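Local coordinates for protein ABC transporter (Caldanaerobius, PDB 4G68) that probably serves as the extracellular xylo-oligosaccharide-binding component of an ABC transporter, and holds a chain of three xylose units in its pocket, at residues Trp68-Gly73 against Ile122-Ala127; Ile172-Gln177 against Gly345-Ser350. All coordinates share one frame; numbering follows the deposited sequence.

Contact 1 of 2, residues Trp68-Gly73 against Ile122-Ala127; sequences WNLFTG and IFQTWA. With XYS (alpha-D-xylopyranose), chain D; XYP (beta-D-xylopyranose), chain B; XYP (beta-D-xylopyranose), chain C.
The Gln124 side chain lies across Leu70 at about a right angle, its amide set against CG and CD1 of the leucine and beside the ring of Phe71. With CG anti to the backbone N (chi1 -179°) and the chain extended beyond it, the amide leaves the strand and reaches the turn that follows strand 64-69. There OE1 accepts the N-H of Leu70 at 3.0 Å, the donor standing above the carbonyl plane, while Asn69 CB also closes on this oxygen. The planes of the amide and the Phe71 ring differ by only 17°, and the nearest atoms are CE2 and OE1, 3.6 Å apart. Leu70 CD1 covers one face of that ring. The turn is held from within as well: Asn69 OD1 takes the N-H of Phe71 in an Asx turn, while its ND2 is bonded to Glu98. Behind it the backbones pair in parallel, Trp68 N giving to Ile122 O and Gln124 N to Trp68 O, both at 3.0 Å. Leu70 CD2 meets Trp126 CZ2 tip to tip at 3.5 Å. The same indole donates from NE1 to O3 of the chain B xylose (3.2 Å), with a weaker bond to O4, and C2 of the chain C xylose lies over one of its faces, toward the rim. At the far end of the turn, Gly73 N bonds O2 of the alpha-xylose at 3.3 Å. Leu70, Phe71, Thr72, Gly73 and Trp126 thus line the glycan pocket at the C-terminal ends of parallel strands, as in periplasmic-binding-protein folds.

Contact 2 of 2, residues Ile172-Gln177 against Gly345-Ser350; sequences IPFDQQ and GALMVS. With XYP (beta-D-xylopyranose), chain C.
Phe174 leans from its strand over Gly345-Leu347 of strand 341-349, touching backbone more than side chain. From CB, its CG stands between the backbone N and the carbonyl carbon (chi1 77°), which swings the ring across toward Gly345. CG lies 4.1 Å from Gly345 O; CD2 is nearer to that oxygen and to Ala346 N; CE2 approaches Ala346 N to 3.4 Å and Leu347 CD2 to 4.0 Å. At the tip, CZ packs against the amide of Gln124 of strand 122-126, on the far side of strand 341-349. Leu347 N lies at the ring edge, in its plane, and Asp175 OD1 is over one face toward the rim. Helix 356-377 adds Leu370 and Asp374 to the surroundings of the ring. The backbone beneath forms a classic beta bulge in an antiparallel pair: Phe174 and Asp175 both oppose Gly345, and their amides converge on one acceptor, Gly345 O, from the same face of its plane. The bond from Phe174 N is the shorter, 2.8 Å, against 3.2 Å from Asp175 N, and both are nearly straight. Gly345 N returns a bond to Asp175 O. Asp175 OD1 lies 3.1 Å from Gly345 CA, on the side where a beta carbon would project, and its partner oxygen OD2 comes close to the like-charged Asp374, an arrangement that may favour a shared proton. Before the bulge the register is regular, Ile172 and Leu347 exchanging two backbone bonds around a hydrogen-bonded pair. Beyond it the extended side chain of Gln177 carries NE2 to the ring oxygen O5 of the chain C xylose, a hydrogen bond of 3.1 Å.

From the N terminus, strand 64-69 is followed by helix 76-90, strand 95-100 and helix 103-115 before strand 122-126 returns beside it, so contact 1 closes a loop of 48 residues, the shorter of the two. Contact 2 opens only afterwards and spans a far longer excursion of 167 residues that mixes helices, loops and a few short strands; the two are in series and neither encloses the other. They join laterally, because strand 341-349 pairs antiparallel with strand 122-126: Phe123 O lies 2.8 Å from Met348 N, and Thr125 N 2.8 Å from Ala346 O, both probable hydrogen bonds. Early and late parts of the chain thus share one mixed sheet, and both contacts reach the chain C xylose.

Contact 1 of 2, residues Trp68-Gly73 against Ile122-Ala127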
# COMPACT_ATOMS: atom_id res chain seq x y z
N TRP A 68 11.97 2.56 -14.38
CA TRP A 68 10.95 3.50 -13.88
C TRP A 68 10.49 3.12 -12.49
O TRP A 68 10.33 1.94 -12.18
CB TRP A 68 9.73 3.56 -14.79
CG TRP A 68 9.98 4.00 -16.21
CD1 TRP A 68 11.16 4.53 -16.78
CD2 TRP A 68 9.02 3.95 -17.27
NE1 TRP A 68 10.96 4.75 -18.16
CE2 TRP A 68 9.68 4.44 -18.48
CE3 TRP A 68 7.68 3.61 -17.34
CZ2 TRP A 68 8.99 4.55 -19.72
CZ3 TRP A 68 7.01 3.64 -18.59
CH2 TRP A 68 7.64 4.14 -19.74
N ASN A 69 10.30 4.14 -11.67
CA ASN A 69 9.77 3.95 -10.32
C ASN A 69 8.93 5.16 -9.86
O ASN A 69 8.86 6.20 -10.56
CB ASN A 69 10.93 3.61 -9.30
CG ASN A 69 11.90 4.80 -9.12
OD1 ASN A 69 11.60 5.73 -8.37
ND2 ASN A 69 13.04 4.80 -9.85
N LEU A 70 8.33 5.06 -8.67
CA LEU A 70 7.49 6.15 -8.21
C LEU A 70 7.99 6.84 -7.00
O LEU A 70 7.21 7.49 -6.32
CB LEU A 70 6.03 5.59 -8.03
CG LEU A 70 5.86 4.37 -7.07
CD1 LEU A 70 6.41 4.61 -5.65
CD2 LEU A 70 4.36 4.18 -6.90
N PHE A 71 9.28 6.63 -6.63
CA PHE A 71 9.76 7.25 -5.41
C PHE A 71 10.06 8.75 -5.57
O PHE A 71 11.19 9.17 -5.85
CB PHE A 71 10.95 6.50 -4.85
CG PHE A 71 10.55 5.14 -4.27
CD1 PHE A 71 9.88 5.06 -3.04
CD2 PHE A 71 10.76 3.98 -5.03
CE1 PHE A 71 9.50 3.78 -2.54
CE2 PHE A 71 10.35 2.75 -4.55
CZ PHE A 71 9.72 2.64 -3.32
N THR A 72 9.02 9.54 -5.42
CA THR A 72 9.10 10.96 -5.71
C THR A 72 9.41 11.82 -4.49
O THR A 72 9.96 12.86 -4.63
CB THR A 72 7.81 11.54 -6.36
OG1 THR A 72 6.65 11.10 -5.67
CG2 THR A 72 7.72 11.21 -7.86
N GLY A 73 8.98 11.38 -3.32
CA GLY A 73 9.22 12.14 -2.11
C GLY A 73 10.61 11.97 -1.49
O GLY A 73 11.29 11.02 -1.80
N ILE A 122 13.27 -2.14 -16.88
CA ILE A 122 12.88 -2.53 -15.49
C ILE A 122 11.87 -1.56 -14.99
O ILE A 122 12.04 -0.36 -15.15
CB ILE A 122 14.05 -2.43 -14.53
CG1 ILE A 122 15.24 -3.27 -15.12
CG2 ILE A 122 13.65 -2.93 -13.11
CD1 ILE A 122 16.56 -3.04 -14.41
N PHE A 123 10.80 -2.06 -14.37
CA PHE A 123 9.77 -1.17 -13.89
C PHE A 123 9.25 -1.66 -12.54
O PHE A 123 9.13 -2.89 -12.31
CB PHE A 123 8.59 -0.99 -14.95
CG PHE A 123 7.88 -2.25 -15.31
CD1 PHE A 123 6.70 -2.63 -14.60
CD2 PHE A 123 8.29 -3.02 -16.38
CE1 PHE A 123 6.01 -3.80 -14.96
CE2 PHE A 123 7.59 -4.18 -16.77
CZ PHE A 123 6.42 -4.55 -16.09
N GLN A 124 8.91 -0.70 -11.70
CA GLN A 124 8.27 -0.99 -10.43
C GLN A 124 6.81 -1.31 -10.69
O GLN A 124 6.23 -0.82 -11.64
CB GLN A 124 8.39 0.22 -9.53
CG GLN A 124 7.78 0.08 -8.15
CD GLN A 124 7.89 1.33 -7.29
OE1 GLN A 124 8.59 2.27 -7.64
NE2 GLN A 124 7.29 1.30 -6.09
N THR A 125 6.22 -2.21 -9.89
CA THR A 125 4.86 -2.58 -10.14
C THR A 125 4.27 -3.04 -8.81
O THR A 125 4.99 -3.11 -7.79
CB THR A 125 4.75 -3.70 -11.20
OG1 THR A 125 3.40 -3.86 -11.55
CG2 THR A 125 5.25 -5.06 -10.65
N TRP A 126 3.00 -3.33 -8.87
CA TRP A 126 2.28 -3.98 -7.79
C TRP A 126 1.95 -5.37 -8.23
O TRP A 126 1.32 -5.57 -9.26
CB TRP A 126 0.96 -3.23 -7.44
CG TRP A 126 1.30 -1.85 -6.83
CD1 TRP A 126 1.63 -1.53 -5.53
CD2 TRP A 126 1.38 -0.62 -7.56
NE1 TRP A 126 1.89 -0.19 -5.40
CE2 TRP A 126 1.71 0.42 -6.58
CE3 TRP A 126 1.16 -0.26 -8.90
CZ2 TRP A 126 1.90 1.72 -6.94
CZ3 TRP A 126 1.29 1.08 -9.26
CH2 TRP A 126 1.62 2.05 -8.27
N ALA A 127 2.42 -6.35 -7.45
CA ALA A 127 2.20 -7.77 -7.82
C ALA A 127 0.78 -8.17 -7.55
O ALA A 127 0.12 -7.53 -6.71
CB ALA A 127 3.16 -8.67 -7.04
C1 XYS D . 8.01 8.03 -1.70
C2 XYS D . 6.80 8.12 -2.66
C3 XYS D . 5.59 7.28 -2.24
C4 XYS D . 6.04 5.89 -1.74
C5 XYS D . 7.08 6.05 -0.63
O1 XYS D . 8.58 9.25 -1.34
O2 XYS D . 6.39 9.38 -3.01
O3 XYS D . 4.75 7.21 -3.33
O4 XYS D . 4.99 4.99 -1.47
O5 XYS D . 7.91 7.11 -0.66
C1 XYP B . 4.27 4.46 -2.39
C2 XYP B . 4.37 2.95 -2.17
C3 XYP B . 3.39 2.31 -3.18
C4 XYP B . 2.02 2.86 -2.83
C5 XYP B . 2.03 4.40 -2.93
O2 XYP B . 5.69 2.56 -2.52
O3 XYP B . 3.42 0.90 -2.85
O4 XYP B . 1.13 2.34 -3.82
O5 XYP B . 3.01 4.89 -2.00
C1 XYP C . -0.20 2.14 -3.47
C2 XYP C . -1.05 2.20 -4.73
C3 XYP C . -2.50 1.88 -4.35
C4 XYP C . -2.60 0.58 -3.50
C5 XYP C . -1.55 0.53 -2.36
O2 XYP C . -0.90 3.47 -5.33
O3 XYP C . -3.24 1.77 -5.58
O4 XYP C . -3.91 0.40 -2.95
O5 XYP C . -0.26 0.87 -2.85

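Contact 2 of 2, residues Ile172-Gln177 against Gly345-Ser350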
# COMPACT_ATOMS: atom_id res chain seq x y z
N ILE A 172 10.68 -9.70 -9.36
CA ILE A 172 11.57 -9.79 -8.15
C ILE A 172 10.92 -8.95 -7.05
O ILE A 172 10.82 -7.72 -7.16
CB ILE A 172 12.98 -9.22 -8.41
CG1 ILE A 172 13.69 -9.96 -9.60
CG2 ILE A 172 13.80 -9.28 -7.14
CD1 ILE A 172 14.05 -11.45 -9.41
N PRO A 173 10.39 -9.59 -6.01
CA PRO A 173 9.75 -8.81 -4.95
C PRO A 173 10.75 -7.87 -4.23
O PRO A 173 11.94 -8.17 -4.18
CB PRO A 173 9.25 -9.87 -3.97
CG PRO A 173 9.22 -11.15 -4.83
CD PRO A 173 10.44 -11.02 -5.69
N PHE A 174 10.27 -6.74 -3.73
CA PHE A 174 11.14 -5.90 -2.89
C PHE A 174 10.45 -5.38 -1.62
O PHE A 174 11.13 -5.05 -0.63
CB PHE A 174 11.82 -4.79 -3.68
CG PHE A 174 10.91 -3.62 -4.03
CD1 PHE A 174 10.83 -2.52 -3.17
CD2 PHE A 174 10.14 -3.64 -5.26
CE1 PHE A 174 9.96 -1.42 -3.53
CE2 PHE A 174 9.33 -2.55 -5.59
CZ PHE A 174 9.23 -1.49 -4.72
N ASP A 175 9.13 -5.31 -1.61
CA ASP A 175 8.43 -4.81 -0.37
C ASP A 175 7.06 -5.40 -0.06
O ASP A 175 6.40 -5.99 -0.95
CB ASP A 175 8.55 -3.29 -0.09
CG ASP A 175 7.69 -2.41 -0.96
OD1 ASP A 175 6.80 -2.86 -1.64
OD2 ASP A 175 7.93 -1.17 -0.97
N GLN A 176 6.68 -5.28 1.21
CA GLN A 176 5.40 -5.74 1.70
C GLN A 176 4.63 -4.55 2.21
O GLN A 176 5.22 -3.51 2.63
CB GLN A 176 5.49 -6.70 2.89
CG GLN A 176 6.53 -7.80 2.83
CD GLN A 176 6.61 -8.47 4.16
OE1 GLN A 176 5.64 -8.40 4.96
NE2 GLN A 176 7.76 -9.14 4.43
N GLN A 177 3.31 -4.67 2.11
CA GLN A 177 2.46 -3.61 2.62
C GLN A 177 1.67 -4.13 3.84
O GLN A 177 1.45 -5.34 3.98
CB GLN A 177 1.46 -3.20 1.51
CG GLN A 177 2.18 -2.45 0.37
CD GLN A 177 1.18 -1.87 -0.62
OE1 GLN A 177 -0.05 -2.09 -0.50
NE2 GLN A 177 1.71 -1.16 -1.63
N GLY A 345 5.02 -5.18 -3.48
CA GLY A 345 5.98 -4.26 -4.23
C GLY A 345 6.95 -5.19 -5.00
O GLY A 345 7.63 -5.99 -4.38
N ALA A 346 7.07 -5.02 -6.32
CA ALA A 346 8.01 -5.85 -7.13
C ALA A 346 8.62 -5.04 -8.28
O ALA A 346 8.07 -4.00 -8.71
CB ALA A 346 7.26 -7.04 -7.71
N LEU A 347 9.78 -5.51 -8.70
CA LEU A 347 10.32 -5.05 -10.00
C LEU A 347 10.11 -6.10 -11.04
O LEU A 347 10.23 -7.28 -10.74
CB LEU A 347 11.82 -4.73 -9.86
CG LEU A 347 12.22 -3.76 -8.73
CD1 LEU A 347 13.74 -3.50 -8.86
CD2 LEU A 347 11.54 -2.40 -8.96
N MSE A 348 9.69 -5.67 -12.26
CA MSE A 348 9.59 -6.58 -13.34
C MSE A 348 10.52 -6.14 -14.45
O MSE A 348 10.84 -4.96 -14.63
CB MSE A 348 8.14 -6.73 -13.81
CG MSE A 348 7.27 -7.50 -12.85
SE MSE A 348 5.42 -7.62 -13.45
CE MSE A 348 4.80 -8.80 -12.01
N VAL A 349 10.88 -7.12 -15.29
CA VAL A 349 11.65 -6.85 -16.50
C VAL A 349 10.78 -7.04 -17.76
O VAL A 349 9.98 -8.02 -17.92
CB VAL A 349 12.87 -7.79 -16.58
CG1 VAL A 349 13.57 -7.70 -17.98
CG2 VAL A 349 13.78 -7.51 -15.38
N SER A 350 10.94 -6.12 -18.70
CA SER A 350 10.11 -6.18 -19.93
C SER A 350 10.53 -7.34 -20.82
O SER A 350 11.75 -7.54 -20.97
CB SER A 350 10.23 -4.90 -20.77
OG SER A 350 9.31 -3.95 -20.20
C1 XYP C . -0.20 2.14 -3.47
C2 XYP C . -1.05 2.20 -4.73
C3 XYP C . -2.50 1.88 -4.35
C4 XYP C . -2.60 0.58 -3.50
C5 XYP C . -1.55 0.53 -2.36
O2 XYP C . -0.90 3.47 -5.33
O3 XYP C . -3.24 1.77 -5.58
O4 XYP C . -3.91 0.40 -2.95
O5 XYP C . -0.26 0.87 -2.85